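Local coordinates for CCMAN5 (Cellulosimicrobium cellulans, PDB 2XSG), which probably hydrolyses alpha-mannosidic bonds as a calcium-containing family 92 glycosidase, and enables mannose-6-phosphate modification of yeast-produced human lysosomal enzymes, at residues S350-T353 against W354-R358; F357-F360 against S361-Y365; A433-L437 against V438-S442; R461-D464 against Q465-L468; R485-A488 against S489-I492. All coordinates share one frame; numbering follows the deposited sequence.

Contact 1. Residues S350-T353 against W354-R358; sequences SWAT and WDDFR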
loop_
_atom_site.group_PDB
_atom_site.type_symbol
_atom_site.label_atom_id
_atom_site.label_comp_id
_atom_site.label_asym_id
_atom_site.label_seq_id
_atom_site.Cartn_x
_atom_site.Cartn_y
_atom_site.Cartn_z
ATOM N N SER A 350 7.889 -4.004 -6.336
ATOM C CA SER A 350 6.838 -2.962 -6.436
ATOM C C SER A 350 6.812 -2.137 -5.171
ATOM O O SER A 350 6.218 -2.530 -4.181
ATOM C CB SER A 350 5.443 -3.507 -6.714
ATOM O OG SER A 350 4.568 -2.430 -7.004
ATOM N N TRP A 351 7.472 -0.994 -5.209
ATOM C CA TRP A 351 7.771 -0.254 -3.992
ATOM C C TRP A 351 7.219 1.161 -4.082
ATOM O O TRP A 351 7.184 1.739 -5.157
ATOM C CB TRP A 351 9.281 -0.207 -3.805
ATOM C CG TRP A 351 9.942 -1.576 -3.794
ATOM C CD1 TRP A 351 10.526 -2.210 -4.846
ATOM C CD2 TRP A 351 10.081 -2.449 -2.668
ATOM N NE1 TRP A 351 11.019 -3.445 -4.449
ATOM C CE2 TRP A 351 10.755 -3.609 -3.115
ATOM C CE3 TRP A 351 9.702 -2.359 -1.320
ATOM C CZ2 TRP A 351 11.076 -4.665 -2.261
ATOM C CZ3 TRP A 351 10.005 -3.422 -0.467
ATOM C CH2 TRP A 351 10.680 -4.563 -0.945
ATOM N N ALA A 352 6.748 1.696 -2.959
ATOM C CA ALA A 352 6.305 3.085 -2.872
ATOM C C ALA A 352 6.759 3.563 -1.500
ATOM O O ALA A 352 5.976 4.088 -0.709
ATOM C CB ALA A 352 4.804 3.183 -2.996
ATOM N N THR A 353 8.042 3.368 -1.232
ATOM C CA THR A 353 8.549 3.414 0.123
ATOM C C THR A 353 8.555 4.808 0.777
ATOM O O THR A 353 8.510 4.904 2.004
ATOM C CB THR A 353 9.900 2.678 0.170
ATOM O OG1 THR A 353 9.728 1.421 -0.504
ATOM C CG2 THR A 353 10.364 2.424 1.613
ATOM N N TRP A 354 8.575 5.870 -0.029
ATOM C CA TRP A 354 8.417 7.249 0.479
ATOM C C TRP A 354 7.092 7.397 1.255
ATOM O O TRP A 354 7.051 8.032 2.311
ATOM C CB TRP A 354 8.453 8.242 -0.684
ATOM C CG TRP A 354 8.560 9.703 -0.324
ATOM C CD1 TRP A 354 9.716 10.428 -0.177
ATOM C CD2 TRP A 354 7.481 10.629 -0.118
ATOM N NE1 TRP A 354 9.418 11.738 0.136
ATOM C CE2 TRP A 354 8.058 11.892 0.161
ATOM C CE3 TRP A 354 6.085 10.516 -0.141
ATOM C CZ2 TRP A 354 7.284 13.035 0.430
ATOM C CZ3 TRP A 354 5.312 11.652 0.130
ATOM C CH2 TRP A 354 5.917 12.896 0.413
ATOM N N ASP A 355 6.030 6.776 0.732
ATOM C CA ASP A 355 4.718 6.769 1.395
ATOM C C ASP A 355 4.558 5.678 2.432
ATOM O O ASP A 355 3.913 5.887 3.460
ATOM C CB ASP A 355 3.560 6.590 0.382
ATOM C CG ASP A 355 3.616 7.566 -0.756
ATOM O OD1 ASP A 355 3.777 7.130 -1.925
ATOM O OD2 ASP A 355 3.483 8.769 -0.489
ATOM N N ASP A 356 5.102 4.499 2.162
ATOM C CA ASP A 356 4.648 3.327 2.907
ATOM C C ASP A 356 5.579 2.727 3.948
ATOM O O ASP A 356 5.258 1.681 4.512
ATOM C CB ASP A 356 4.158 2.231 1.943
ATOM C CG ASP A 356 5.284 1.442 1.320
ATOM O OD1 ASP A 356 6.473 1.687 1.654
ATOM O OD2 ASP A 356 4.970 0.570 0.470
ATOM N N PHE A 357 6.718 3.368 4.191
ATOM C CA PHE A 357 7.794 2.732 4.959
ATOM C C PHE A 357 7.381 2.170 6.325
ATOM O O PHE A 357 7.885 1.130 6.732
ATOM C CB PHE A 357 9.063 3.623 5.053
ATOM C CG PHE A 357 8.921 4.854 5.934
ATOM C CD1 PHE A 357 9.372 4.834 7.270
ATOM C CD2 PHE A 357 8.409 6.036 5.425
ATOM C CE1 PHE A 357 9.274 5.972 8.088
ATOM C CE2 PHE A 357 8.297 7.191 6.237
ATOM C CZ PHE A 357 8.728 7.156 7.569
ATOM N N ARG A 358 6.452 2.832 7.010
ATOM C CA ARG A 358 6.021 2.335 8.332
ATOM C C ARG A 358 5.223 1.021 8.277
ATOM O O ARG A 358 5.072 0.344 9.298
ATOM C CB ARG A 358 5.190 3.374 9.078
ATOM C CG ARG A 358 6.002 4.462 9.730
ATOM C CD ARG A 358 5.182 5.178 10.822
ATOM N NE ARG A 358 6.038 6.003 11.663
ATOM C CZ ARG A 358 6.545 7.164 11.268
ATOM N NH1 ARG A 358 6.267 7.627 10.058
ATOM N NH2 ARG A 358 7.329 7.858 12.078
HETATM O O HOH W 1 5.187 -1.770 -1.533
HETATM O O HOH W 2 7.373 0.073 -0.606
#
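The Phe357 ring presents its rim to the turn before it: the carbonyl oxygen of Thr353 sits at the edge, near the ring plane and 3.6 Å from CD2, and Trp354 O lies in the plane at the edge too. The Trp354 ring has the carboxylate carbon of Asp355 at its edge; NE1 of this indole bonds to Gln460 and the ring makes a cation-pi contact with Arg405. The Asp356 carboxylate folds back over the start of the helix, because its CG takes the crowded position between backbone N and carbonyl carbon (chi1 79°). That brings CG to 3.4 Å from Ala352 O and sets OD1 3.1 Å from Thr353 CA. This is the first turn of helix 353-366 in the catalytic domain, which in family 92 is an (alpha/alpha)6 barrel, with Ala352 at the N-cap position. Ala352 O receives Asp356 N at 3.0 Å and, more weakly, Asp355 N. Thr353 O takes a weak bond from Phe357 N, and the Thr353 and Phe357 side chains cross at about a right angle, with Thr353 CG2 3.9 Å from Phe357 CB. Two waters stitch the preceding loop to Asp356 OD2. One bridges it to Ser350 O; the other donates to OD2 at 2.7 Å, accepts from Ala352 N and hydrogen-bonds Thr353 OG1. A salt bridge from Lys359 also reaches OD2, which probably offsets the charge of this buried carboxylate. Asp355 turns the other way: its side chain is about 4 Å from the calcium ion, and OD1 hydrogen-bonds a bound B3P molecule, probably from the crystallisation liquor.

Contact 2. Residues F357-F360 against S361-Y365; sequences FRKF and SVIAY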
loop_
_atom_site.group_PDB
_atom_site.type_symbol
_atom_site.label_atom_id
_atom_site.label_comp_id
_atom_site.label_asym_id
_atom_site.label_seq_id
_atom_site.Cartn_x
_atom_site.Cartn_y
_atom_site.Cartn_z
ATOM N N PHE A 357 6.718 3.368 4.191
ATOM C CA PHE A 357 7.794 2.732 4.959
ATOM C C PHE A 357 7.381 2.170 6.325
ATOM O O PHE A 357 7.885 1.130 6.732
ATOM C CB PHE A 357 9.063 3.623 5.053
ATOM C CG PHE A 357 8.921 4.854 5.934
ATOM C CD1 PHE A 357 9.372 4.834 7.270
ATOM C CD2 PHE A 357 8.409 6.036 5.425
ATOM C CE1 PHE A 357 9.274 5.972 8.088
ATOM C CE2 PHE A 357 8.297 7.191 6.237
ATOM C CZ PHE A 357 8.728 7.156 7.569
ATOM N N ARG A 358 6.452 2.832 7.010
ATOM C CA ARG A 358 6.021 2.335 8.332
ATOM C C ARG A 358 5.223 1.021 8.277
ATOM O O ARG A 358 5.072 0.344 9.298
ATOM C CB ARG A 358 5.190 3.374 9.078
ATOM C CG ARG A 358 6.002 4.462 9.730
ATOM C CD ARG A 358 5.182 5.178 10.822
ATOM N NE ARG A 358 6.038 6.003 11.663
ATOM C CZ ARG A 358 6.545 7.164 11.268
ATOM N NH1 ARG A 358 6.267 7.627 10.058
ATOM N NH2 ARG A 358 7.329 7.858 12.078
ATOM N N LYS A 359 4.694 0.675 7.106
ATOM C CA LYS A 359 3.834 -0.510 7.000
ATOM C C LYS A 359 4.624 -1.804 7.237
ATOM O O LYS A 359 4.094 -2.768 7.822
ATOM C CB LYS A 359 3.070 -0.542 5.655
ATOM C CG LYS A 359 3.831 -1.165 4.497
ATOM C CD LYS A 359 3.013 -1.188 3.212
ATOM C CE LYS A 359 3.712 -2.043 2.177
ATOM N NZ LYS A 359 3.320 -1.690 0.761
ATOM N N PHE A 360 5.886 -1.816 6.797
ATOM C CA PHE A 360 6.719 -2.996 6.907
ATOM C C PHE A 360 6.945 -3.362 8.366
ATOM O O PHE A 360 6.951 -4.550 8.708
ATOM C CB PHE A 360 8.060 -2.802 6.178
ATOM C CG PHE A 360 7.910 -2.620 4.685
ATOM C CD1 PHE A 360 7.738 -3.715 3.852
ATOM C CD2 PHE A 360 7.915 -1.352 4.124
ATOM C CE1 PHE A 360 7.572 -3.558 2.477
ATOM C CE2 PHE A 360 7.772 -1.184 2.733
ATOM C CZ PHE A 360 7.607 -2.294 1.918
ATOM N N SER A 361 7.104 -2.354 9.229
ATOM C CA SER A 361 7.323 -2.614 10.649
ATOM C C SER A 361 6.163 -3.411 11.260
ATOM O O SER A 361 6.378 -4.207 12.189
ATOM C CB SER A 361 7.515 -1.325 11.432
ATOM O OG SER A 361 8.536 -0.477 10.904
ATOM N N VAL A 362 4.952 -3.177 10.754
ATOM C CA VAL A 362 3.737 -3.892 11.187
ATOM C C VAL A 362 3.655 -5.296 10.578
ATOM O O VAL A 362 3.371 -6.267 11.283
ATOM C CB VAL A 362 2.445 -3.102 10.836
ATOM C CG1 VAL A 362 1.186 -3.812 11.387
ATOM C CG2 VAL A 362 2.509 -1.643 11.346
ATOM N N ILE A 363 3.885 -5.403 9.266
ATOM C CA ILE A 363 4.028 -6.704 8.616
ATOM C C ILE A 363 4.971 -7.611 9.422
ATOM O O ILE A 363 4.665 -8.789 9.637
ATOM C CB ILE A 363 4.515 -6.590 7.142
ATOM C CG1 ILE A 363 3.444 -5.949 6.261
ATOM C CG2 ILE A 363 4.863 -7.973 6.582
ATOM C CD1 ILE A 363 3.961 -5.572 4.872
ATOM N N ALA A 364 6.088 -7.057 9.889
ATOM C CA ALA A 364 7.028 -7.819 10.736
ATOM C C ALA A 364 6.358 -8.579 11.887
ATOM O O ALA A 364 6.730 -9.717 12.167
ATOM C CB ALA A 364 8.145 -6.930 11.267
ATOM N N TYR A 365 5.365 -7.987 12.547
ATOM C CA TYR A 365 4.756 -8.716 13.670
ATOM C C TYR A 365 3.507 -9.538 13.317
ATOM O O TYR A 365 3.009 -10.313 14.146
ATOM C CB TYR A 365 4.615 -7.849 14.939
ATOM C CG TYR A 365 3.514 -6.802 14.982
ATOM C CD1 TYR A 365 2.175 -7.163 14.931
ATOM C CD2 TYR A 365 3.824 -5.446 15.167
ATOM C CE1 TYR A 365 1.167 -6.200 15.014
ATOM C CE2 TYR A 365 2.836 -4.482 15.268
ATOM C CZ TYR A 365 1.496 -4.872 15.182
ATOM O OH TYR A 365 0.494 -3.927 15.275
HETATM O O HOH W 3 10.049 -0.181 8.297
#
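Helix 353-366 recovers from a kink here: Ser361 N reaches Arg358 O only weakly, three residues back, whereas Ile363 N meets Lys359 O at 3.0 Å in an almost straight bond (173°) and Ala364 N meets Phe360 O at 2.9 Å. Among the side chains, the end methyl of Ile363, CD1, comes up obliquely to the Phe360 ring, 4.3 Å from its CD1, and also approaches CG of Lys359. The Lys359 chain runs past that same ring, its CE 3.9 Å above the plane on one face and offset toward the rim, while Phe357 O lies at the ring edge. This is the side-chain packing of a buried helix of the catalytic domain, with Tyr371 of helix 368-387 closing over Phe360, Ile363 and Ala364. The ammonium of Lys359 continues to Asp356, Met321 O and Ala663 O, the last of these just after the calcium ligand Asp662. With Ser361 N 4.4 Å from Phe357 O, a water steps in, donating to that carbonyl and to Ser361 OG, each at 3.0 Å. The serine hydroxyl stands beside its own backbone N (chi1 -53°), from where it also bonds Asp415.

Contact 3. Residues A433-L437 against V438-S442; sequences ALQRL and VGQYS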
loop_
_atom_site.group_PDB
_atom_site.type_symbol
_atom_site.label_atom_id
_atom_site.label_comp_id
_atom_site.label_asym_id
_atom_site.label_seq_id
_atom_site.Cartn_x
_atom_site.Cartn_y
_atom_site.Cartn_z
ATOM N N ALA A 433 24.674 1.476 -3.015
ATOM C CA ALA A 433 23.497 1.939 -3.737
ATOM C C ALA A 433 22.500 2.629 -2.805
ATOM O O ALA A 433 21.829 3.580 -3.203
ATOM C CB ALA A 433 22.830 0.788 -4.500
ATOM N N LEU A 434 22.410 2.149 -1.571
ATOM C CA LEU A 434 21.591 2.805 -0.564
ATOM C C LEU A 434 22.197 4.165 -0.184
ATOM O O LEU A 434 21.454 5.134 0.000
ATOM C CB LEU A 434 21.381 1.910 0.658
ATOM C CG LEU A 434 20.459 0.695 0.520
ATOM C CD1 LEU A 434 20.649 -0.241 1.693
ATOM C CD2 LEU A 434 19.017 1.112 0.408
ATOM N N GLN A 435 23.531 4.249 -0.108
ATOM C CA GLN A 435 24.200 5.533 0.109
ATOM C C GLN A 435 23.871 6.569 -0.978
ATOM O O GLN A 435 23.572 7.722 -0.655
ATOM C CB GLN A 435 25.727 5.361 0.254
ATOM C CG GLN A 435 26.461 6.618 0.750
ATOM C CD GLN A 435 26.419 6.795 2.268
ATOM O OE1 GLN A 435 26.012 7.851 2.779
ATOM N NE2 GLN A 435 26.855 5.771 2.995
ATOM N N ARG A 436 23.906 6.166 -2.252
ATOM C CA ARG A 436 23.594 7.096 -3.350
ATOM C C ARG A 436 22.124 7.526 -3.322
ATOM O O ARG A 436 21.798 8.661 -3.677
ATOM C CB ARG A 436 23.921 6.496 -4.723
ATOM C CG ARG A 436 25.396 6.177 -4.960
ATOM C CD ARG A 436 25.630 5.779 -6.434
ATOM N NE ARG A 436 24.971 4.513 -6.774
ATOM C CZ ARG A 436 25.517 3.315 -6.577
ATOM N NH1 ARG A 436 26.741 3.210 -6.046
ATOM N NH2 ARG A 436 24.845 2.219 -6.910
ATOM N N LEU A 437 21.248 6.607 -2.912
ATOM C CA LEU A 437 19.831 6.902 -2.746
ATOM C C LEU A 437 19.639 8.030 -1.735
ATOM O O LEU A 437 18.951 9.012 -2.007
ATOM C CB LEU A 437 19.073 5.658 -2.260
ATOM C CG LEU A 437 17.592 5.896 -1.968
ATOM C CD1 LEU A 437 16.792 5.955 -3.274
ATOM C CD2 LEU A 437 17.025 4.829 -1.052
ATOM N N VAL A 438 20.269 7.869 -0.578
ATOM C CA VAL A 438 20.186 8.832 0.506
ATOM C C VAL A 438 20.827 10.180 0.122
ATOM O O VAL A 438 20.297 11.245 0.455
ATOM C CB VAL A 438 20.767 8.226 1.808
ATOM C CG1 VAL A 438 20.850 9.268 2.928
ATOM C CG2 VAL A 438 19.919 7.046 2.230
ATOM N N GLY A 439 21.928 10.124 -0.621
ATOM C CA GLY A 439 22.612 11.325 -1.084
ATOM C C GLY A 439 23.465 11.881 0.034
ATOM O O GLY A 439 23.364 11.439 1.186
ATOM N N GLN A 440 24.307 12.848 -0.316
ATOM C CA GLN A 440 25.165 13.547 0.641
ATOM C C GLN A 440 24.795 15.023 0.677
ATOM O O GLN A 440 24.429 15.595 -0.352
ATOM C CB GLN A 440 26.643 13.439 0.246
ATOM C CG GLN A 440 27.003 12.219 -0.584
ATOM C CD GLN A 440 26.909 10.951 0.207
ATOM O OE1 GLN A 440 27.347 10.895 1.369
ATOM N NE2 GLN A 440 26.331 9.908 -0.406
ATOM N N TYR A 441 24.890 15.638 1.858
ATOM C CA TYR A 441 24.858 17.096 1.946
ATOM C C TYR A 441 26.003 17.653 1.074
ATOM O O TYR A 441 27.078 17.033 0.983
ATOM C CB TYR A 441 25.029 17.551 3.399
ATOM C CG TYR A 441 23.833 17.282 4.296
ATOM C CD1 TYR A 441 22.602 17.898 4.053
ATOM C CD2 TYR A 441 23.942 16.432 5.394
ATOM C CE1 TYR A 441 21.494 17.652 4.872
ATOM C CE2 TYR A 441 22.854 16.178 6.220
ATOM C CZ TYR A 441 21.638 16.794 5.957
ATOM O OH TYR A 441 20.579 16.554 6.773
ATOM N N SER A 442 25.774 18.792 0.419
ATOM C CA SER A 442 26.852 19.481 -0.298
ATOM C C SER A 442 27.876 20.054 0.706
ATOM O O SER A 442 27.615 20.088 1.919
ATOM C CB SER A 442 26.287 20.618 -1.147
ATOM O OG SER A 442 25.938 21.728 -0.317
#
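Gln435 leaves its helix at CB heading away from the residues that follow, yet its end comes back to meet Gln440. CG stands anti to the backbone N (chi1 -169°) and lies 3.5 Å from Gln440 NE2, the nearest approach between the two side chains. The chain then bends at chi2 (82°), which keeps CD 4.1 Å from the same nitrogen and carries OE1 to 3.6 Å from Gln440 OE1. The two side chains cross at about a right angle with their amide planes 43° apart, a van der Waals contact rather than a hydrogen bond between the amides. Gln440 NE2 also sits 3.5 Å from the backbone oxygen of Gln435. All this happens at the C-terminal end of helix 427-438, where Gly439 leaves helical geometry with positive phi and the chain runs on to Ser442, the N-cap of helix 443-448. The last turn is closed by Val438 N on Leu434 O at 3.0 Å and by Gly439 N on Gln435 O at 2.9 Å. Val438 lays its CG2 methyl 3.3 Å from Leu434 O, and its side chain packs on Asp464 and Leu468 of helix 455-474. An alanine at Gln435 would strip away CG and the amide, and is likely to leave the Gln440 side chain free to swing off the helix end. Leu468 of helix 455-474 and Glu480 of helix 478-495 also touch Gln435.

Contact 4. Residues R461-D464 against Q465-L468; sequences RGYD and QYGL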
loop_
_atom_site.group_PDB
_atom_site.type_symbol
_atom_site.label_atom_id
_atom_site.label_comp_id
_atom_site.label_asym_id
_atom_site.label_seq_id
_atom_site.Cartn_x
_atom_site.Cartn_y
_atom_site.Cartn_z
ATOM N N ARG A 461 16.546 13.363 5.067
ATOM C CA ARG A 461 17.891 12.825 5.059
ATOM C C ARG A 461 18.285 12.369 6.470
ATOM O O ARG A 461 19.025 11.391 6.638
ATOM C CB ARG A 461 18.892 13.862 4.514
ATOM C CG ARG A 461 20.358 13.427 4.540
ATOM C CD ARG A 461 21.179 14.180 3.510
ATOM N NE ARG A 461 20.791 13.783 2.155
ATOM C CZ ARG A 461 20.980 14.506 1.055
ATOM N NH1 ARG A 461 21.588 15.687 1.112
ATOM N NH2 ARG A 461 20.562 14.042 -0.115
ATOM N N GLY A 462 17.804 13.084 7.472
ATOM C CA GLY A 462 18.095 12.735 8.854
ATOM C C GLY A 462 17.631 11.323 9.147
ATOM O O GLY A 462 18.394 10.510 9.673
ATOM N N TYR A 463 16.382 11.021 8.787
ATOM C CA TYR A 463 15.843 9.681 9.000
ATOM C C TYR A 463 16.562 8.633 8.111
ATOM O O TYR A 463 16.870 7.537 8.570
ATOM C CB TYR A 463 14.333 9.673 8.762
ATOM C CG TYR A 463 13.553 8.690 9.612
ATOM C CD1 TYR A 463 14.116 7.475 10.028
ATOM C CD2 TYR A 463 12.237 8.960 9.985
ATOM C CE1 TYR A 463 13.402 6.569 10.811
ATOM C CE2 TYR A 463 11.502 8.039 10.765
ATOM C CZ TYR A 463 12.098 6.847 11.168
ATOM O OH TYR A 463 11.399 5.931 11.938
ATOM N N ASP A 464 16.833 8.980 6.854
ATOM C CA ASP A 464 17.596 8.100 5.962
ATOM C C ASP A 464 18.947 7.742 6.536
ATOM O O ASP A 464 19.356 6.578 6.466
ATOM C CB ASP A 464 17.817 8.756 4.603
ATOM C CG ASP A 464 16.597 8.670 3.708
ATOM O OD1 ASP A 464 15.727 7.793 3.944
ATOM O OD2 ASP A 464 16.518 9.476 2.767
ATOM N N GLN A 465 19.634 8.747 7.090
ATOM C CA GLN A 465 20.968 8.554 7.653
ATOM C C GLN A 465 20.944 7.742 8.942
ATOM O O GLN A 465 21.828 6.883 9.157
ATOM C CB GLN A 465 21.687 9.888 7.851
ATOM C CG GLN A 465 22.086 10.584 6.558
ATOM C CD GLN A 465 22.737 11.935 6.822
ATOM O OE1 GLN A 465 22.310 12.661 7.708
ATOM N NE2 GLN A 465 23.792 12.260 6.073
ATOM N N TYR A 466 19.937 7.975 9.784
ATOM C CA TYR A 466 19.720 7.063 10.900
ATOM C C TYR A 466 19.642 5.604 10.396
ATOM O O TYR A 466 20.310 4.723 10.929
ATOM C CB TYR A 466 18.473 7.415 11.763
ATOM C CG TYR A 466 18.101 6.250 12.665
ATOM C CD1 TYR A 466 18.872 5.934 13.790
ATOM C CD2 TYR A 466 17.027 5.412 12.342
ATOM C CE1 TYR A 466 18.561 4.821 14.590
ATOM C CE2 TYR A 466 16.708 4.309 13.126
ATOM C CZ TYR A 466 17.474 4.017 14.245
ATOM O OH TYR A 466 17.151 2.930 15.013
ATOM N N GLY A 467 18.824 5.351 9.371
ATOM C CA GLY A 467 18.660 3.991 8.836
ATOM C C GLY A 467 19.945 3.408 8.267
ATOM O O GLY A 467 20.306 2.267 8.544
ATOM N N LEU A 468 20.639 4.202 7.466
ATOM C CA LEU A 468 21.935 3.811 6.945
ATOM C C LEU A 468 22.916 3.487 8.078
ATOM O O LEU A 468 23.714 2.529 7.975
ATOM C CB LEU A 468 22.475 4.929 6.083
ATOM C CG LEU A 468 23.064 4.712 4.705
ATOM C CD1 LEU A 468 22.344 3.669 3.870
ATOM C CD2 LEU A 468 23.046 6.090 4.013
#
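Arg461 O takes the backbone N of Gln465 in a short 2.8 Å bond, and the Gln465 side chain crowds the same oxygen, with CG only 3.2 Å from it. CG of Gln465 is set beside its own backbone N (chi1 -69°) and the chain runs extended beyond it, so the amide is carried along the arginine's aliphatic part: CD touches Arg461 CG at 3.6 Å and NE2 approaches Arg461 CD at 4.1 Å. The arginine bends at chi3, leaving its guanidinium plane 50° from the amide. Each polar end is used elsewhere, Gln465 NE2 by Gln487 and Arg461 NH2 by Val438 O. An alanine in place of Gln465 removes the amide, which would probably leave Gln487 OE1 without its mate and a gap beside Arg461 CG. On another side of the helix, Tyr463 and Tyr466 lie side by side pointing the same way, CE1 of the first and CD2 of the second 4.1 Å apart in an oblique meeting; their hydroxyls bond Ala682 O and Gly683 O respectively. Regular i to i+4 bonds join the two turns, including Leu468 N to Asp464 O at 2.9 Å. This part of helix 455-474 is largely buried, with Leu468 against helix 427-438, Gln465 against helix 478-495, Tyr463 against helix 409-418, and Tyr548 meeting both tyrosine rings.

Contact 5. Residues R485-A488 against S489-I492; sequences REQA and SWPI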
loop_
_atom_site.group_PDB
_atom_site.type_symbol
_atom_site.label_atom_id
_atom_site.label_comp_id
_atom_site.label_asym_id
_atom_site.label_seq_id
_atom_site.Cartn_x
_atom_site.Cartn_y
_atom_site.Cartn_z
ATOM N N ARG A 485 25.199 8.859 12.255
ATOM C CA ARG A 485 24.439 9.257 13.445
ATOM C C ARG A 485 24.628 10.734 13.812
ATOM O O ARG A 485 23.671 11.410 14.202
ATOM C CB ARG A 485 24.828 8.382 14.629
ATOM C CG ARG A 485 24.242 6.988 14.580
ATOM C CD ARG A 485 24.355 6.365 15.940
ATOM N NE ARG A 485 25.742 6.068 16.245
ATOM C CZ ARG A 485 26.338 4.938 15.906
ATOM N NH1 ARG A 485 25.661 4.003 15.244
ATOM N NH2 ARG A 485 27.613 4.746 16.209
ATOM N N GLU A 486 25.859 11.226 13.674
ATOM C CA GLU A 486 26.152 12.639 13.866
ATOM C C GLU A 486 25.321 13.486 12.890
ATOM O O GLU A 486 24.588 14.373 13.311
ATOM C CB GLU A 486 27.655 12.932 13.701
ATOM C CG GLU A 486 28.024 14.446 13.588
ATOM C CD GLU A 486 27.665 15.285 14.830
ATOM O OE1 GLU A 486 27.571 14.741 15.949
ATOM O OE2 GLU A 486 27.502 16.518 14.687
ATOM N N GLN A 487 25.428 13.189 11.595
ATOM C CA GLN A 487 24.648 13.925 10.591
ATOM C C GLN A 487 23.138 13.835 10.793
ATOM O O GLN A 487 22.419 14.815 10.589
ATOM C CB GLN A 487 25.070 13.533 9.176
ATOM C CG GLN A 487 26.474 14.026 8.870
ATOM C CD GLN A 487 26.832 13.950 7.407
ATOM O OE1 GLN A 487 25.957 13.951 6.528
ATOM N NE2 GLN A 487 28.130 13.882 7.128
ATOM N N ALA A 488 22.673 12.675 11.247
ATOM C CA ALA A 488 21.250 12.454 11.522
ATOM C C ALA A 488 20.719 13.292 12.683
ATOM O O ALA A 488 19.525 13.515 12.772
ATOM C CB ALA A 488 20.969 10.978 11.778
ATOM N N SER A 489 21.602 13.760 13.559
ATOM C CA SER A 489 21.201 14.636 14.654
ATOM C C SER A 489 20.965 16.079 14.173
ATOM O O SER A 489 20.227 16.834 14.815
ATOM C CB SER A 489 22.237 14.596 15.793
ATOM O OG SER A 489 23.407 15.328 15.435
ATOM N N TRP A 490 21.557 16.436 13.028
ATOM C CA TRP A 490 21.578 17.833 12.537
ATOM C C TRP A 490 20.198 18.501 12.305
ATOM O O TRP A 490 19.991 19.663 12.713
ATOM C CB TRP A 490 22.462 17.978 11.282
ATOM C CG TRP A 490 23.980 17.770 11.464
ATOM C CD1 TRP A 490 24.679 17.681 12.647
ATOM C CD2 TRP A 490 24.968 17.675 10.416
ATOM N NE1 TRP A 490 26.015 17.504 12.389
ATOM C CE2 TRP A 490 26.219 17.505 11.034
ATOM C CE3 TRP A 490 24.905 17.708 9.017
ATOM C CZ2 TRP A 490 27.404 17.365 10.302
ATOM C CZ3 TRP A 490 26.065 17.572 8.295
ATOM C CH2 TRP A 490 27.307 17.404 8.935
ATOM N N PRO A 491 19.249 17.786 11.644
ATOM C CA PRO A 491 17.971 18.443 11.355
ATOM C C PRO A 491 17.262 18.903 12.628
ATOM O O PRO A 491 16.777 20.033 12.679
ATOM C CB PRO A 491 17.158 17.357 10.655
ATOM C CG PRO A 491 18.155 16.413 10.124
ATOM C CD PRO A 491 19.321 16.443 11.048
ATOM N N ILE A 492 17.224 18.042 13.645
ATOM C CA ILE A 492 16.619 18.411 14.937
ATOM C C ILE A 492 17.330 19.606 15.593
ATOM O O ILE A 492 16.691 20.568 16.003
ATOM C CB ILE A 492 16.538 17.215 15.919
ATOM C CG1 ILE A 492 15.465 16.212 15.466
ATOM C CG2 ILE A 492 16.196 17.688 17.333
ATOM C CD1 ILE A 492 15.669 14.821 16.037
#
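Hydrogen bonds come first, and Glu486 supplies two of the acceptors to Ser489 and Trp490. Its carbonyl oxygen is gripped twice by Ser489: OG donates at 2.6 Å in the carbonyl plane on a lone pair, while the backbone N bonds at 3.1 Å from above that plane. The serine hydroxyl gets there by standing between backbone N and carbonyl carbon (chi1 75°). Glu486 OE2 receives the indole NE1 of Trp490 at 2.9 Å on its anti side, somewhat out of the carboxylate plane; the carboxylate and ring planes stand 74° apart. The CH-pi contact belongs to Gln487, whose CG lies over the six-membered ring of Trp490, 3.6 Å from its centroid. Its amide lies almost parallel to the indole, 6° between planes, its OE1 being held by Gln465. The setting is helix 478-495 of the catalytic domain, kinked at Pro491 toward its C-terminal end. Pro491 has no N-H to offer, and its CD sits 3.5 Å from Gln487 O and 3.4 Å from Ala488 O. Gln487 O instead takes Trp490 N at 3.1 Å, three residues on and from above the carbonyl plane, and Ala488 O is taken by the hydroxyl of Tyr548. As for packing against other helices, Leu446 of helix 443-448 touches both Gln487 and Trp490, and Ala488 leans on Gln465.

Contacts 1 and 2 overlap on helix 353-366, and contacts 3, 4 and 5 follow in order along the catalytic domain. The first two share Phe357 and Arg358, with centres 11 Å apart and the calcium ion beside contact 1. Contacts 3, 4 and 5 lie farther out on helices 427-438, 455-474 and 478-495; contact 4 is the middle one, its centre 10 Å from contact 3 and 9 Å from contact 5. Arg461 reaches Val438 O in a probable hydrogen bond, Ala488 packs on Gly462, and Tyr441 touches Gln487. Phe357 meets Tyr463, so packing runs from the helix beside the calcium outward to helix 455-474 and from there to its neighbours 427-438 and 478-495.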